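Local coordinates for protein oxygen-independent coproporphyrinogen III oxidase (Escherichia coli, PDB 1OLT) that catalyses the anaerobic, radical-SAM-dependent oxidative decarboxylation of two propionate groups of coproporphyrinogen III, yielding protoporphyrinogen IX in heme biosynthesis, at residues Lys375-Asn380 against Ile423-Lys428. Residues are numbered along the deposited sequence; the frame is centred on the assembly and turned at random. Where two conformers were deposited one is given.
Sequences KSLICN and IQVTAK
L377 meets the strand through one methyl: its CD2 lies 4.3 Å from CG2 of V425 and 4.5 Å from CG2 of I423. CD1 of L377 runs on anti to CA (chi2 172°), while CD2 branches toward the strand and sits opposite these two methyls of alternate residues. The methyls themselves stand apart, with I423 CG2 5.0 Å from V425 CG2. Both strand residues put their CB toward the helix, and CG2 of I423, anti to the backbone N, points to L377. The touch is loose, purely apolar and buried; the CA atoms of L377 and V425 are 7.7 Å apart, the nearest such pair. Here the last turns of helix 365-380 pack on the middle strand of a small three-stranded antiparallel sheet, a helix-strand order consistent with a winged-helix-like fold for the HemN C-terminal domain, away from the cluster and cofactor sites. On the strand's other face Q424 starts away from the helix, then folds back along its own backbone: NE2 of Q424 donates to O of V425 at 2.8 Å, fairly straight (161°). Farther out, I423 and V425 bond through their backbones to L383 and F381, just past the helix end, while Q424 pairs with D417 on the other edge. V425 also packs on I433 and I436 of helix 433-438.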
# COMPACT_ATOMS: atom_id res chain seq x y z
N LYS A 375 4.84 11.55 -7.68
CA LYS A 375 4.39 11.55 -6.26
C LYS A 375 3.53 12.75 -5.96
O LYS A 375 2.48 12.61 -5.36
CB LYS A 375 5.55 11.56 -5.26
CG LYS A 375 6.20 10.25 -5.03
CD LYS A 375 7.44 10.31 -4.03
CE LYS A 375 7.14 11.01 -2.67
NZ LYS A 375 7.03 12.52 -2.85
N SER A 376 3.98 13.94 -6.36
CA SER A 376 3.17 15.15 -6.23
C SER A 376 1.79 15.08 -6.90
O SER A 376 0.82 15.54 -6.35
CB SER A 376 3.92 16.37 -6.80
OG SER A 376 3.08 17.52 -6.76
N LEU A 377 1.69 14.51 -8.09
CA LEU A 377 0.43 14.44 -8.82
C LEU A 377 -0.52 13.45 -8.16
O LEU A 377 -1.70 13.70 -8.00
CB LEU A 377 0.69 14.04 -10.28
CG LEU A 377 1.28 15.15 -11.21
CD1 LEU A 377 1.67 14.59 -12.59
CD2 LEU A 377 0.32 16.28 -11.36
N ILE A 378 0.03 12.31 -7.76
CA ILE A 378 -0.74 11.20 -7.16
C ILE A 378 -1.29 11.57 -5.79
O ILE A 378 -2.44 11.25 -5.49
CB ILE A 378 0.16 9.97 -7.04
CG1 ILE A 378 0.48 9.41 -8.43
CG2 ILE A 378 -0.47 8.91 -6.11
CD1 ILE A 378 -0.66 8.66 -9.08
N CYS A 379 -0.49 12.27 -5.00
CA CYS A 379 -0.82 12.59 -3.61
C CYS A 379 -1.57 13.90 -3.44
O CYS A 379 -2.48 13.97 -2.65
CB CYS A 379 0.42 12.69 -2.76
SG CYS A 379 1.34 11.17 -2.60
N ASN A 380 -1.13 14.95 -4.16
CA ASN A 380 -1.69 16.31 -4.03
C ASN A 380 -2.57 16.79 -5.19
O ASN A 380 -3.18 17.85 -5.12
CB ASN A 380 -0.54 17.28 -3.79
CG ASN A 380 0.16 16.98 -2.47
OD1 ASN A 380 -0.48 16.89 -1.44
ND2 ASN A 380 1.47 16.78 -2.53
N ILE A 423 0.52 22.45 -13.13
CA ILE A 423 -0.60 21.60 -13.53
C ILE A 423 -1.54 21.43 -12.35
O ILE A 423 -1.10 21.22 -11.23
CB ILE A 423 -0.09 20.23 -13.99
CG1 ILE A 423 0.78 20.37 -15.23
CG2 ILE A 423 -1.24 19.26 -14.31
CD1 ILE A 423 1.84 19.30 -15.30
N GLN A 424 -2.84 21.56 -12.62
CA GLN A 424 -3.88 21.25 -11.66
C GLN A 424 -4.70 20.08 -12.23
O GLN A 424 -5.17 20.15 -13.37
CB GLN A 424 -4.74 22.49 -11.41
CG GLN A 424 -5.94 22.29 -10.49
CD GLN A 424 -5.55 21.87 -9.09
OE1 GLN A 424 -5.09 22.69 -8.31
NE2 GLN A 424 -5.76 20.59 -8.75
N VAL A 425 -4.83 19.00 -11.47
CA VAL A 425 -5.76 17.92 -11.84
C VAL A 425 -7.16 18.42 -11.46
O VAL A 425 -7.36 18.95 -10.38
CB VAL A 425 -5.42 16.58 -11.17
CG1 VAL A 425 -6.35 15.47 -11.69
CG2 VAL A 425 -3.96 16.24 -11.42
N THR A 426 -8.09 18.30 -12.39
CA THR A 426 -9.42 18.81 -12.21
C THR A 426 -10.27 17.80 -11.50
O THR A 426 -9.88 16.64 -11.35
CB THR A 426 -10.09 19.10 -13.58
OG1 THR A 426 -10.19 17.87 -14.31
CG2 THR A 426 -9.24 20.03 -14.44
N ALA A 427 -11.45 18.24 -11.07
CA ALA A 427 -12.44 17.34 -10.48
C ALA A 427 -12.71 16.13 -11.38
O ALA A 427 -12.81 15.01 -10.92
CB ALA A 427 -13.77 18.11 -10.22
N LYS A 428 -12.84 16.39 -12.68
CA LYS A 428 -13.01 15.35 -13.70
C LYS A 428 -11.76 14.43 -13.89
O LYS A 428 -11.90 13.25 -14.17
CB LYS A 428 -13.37 16.03 -15.05
CG LYS A 428 -14.76 16.63 -15.15
CD LYS A 428 -14.96 17.33 -16.53
CE LYS A 428 -16.30 18.04 -16.67
NZ LYS A 428 -17.48 17.14 -16.45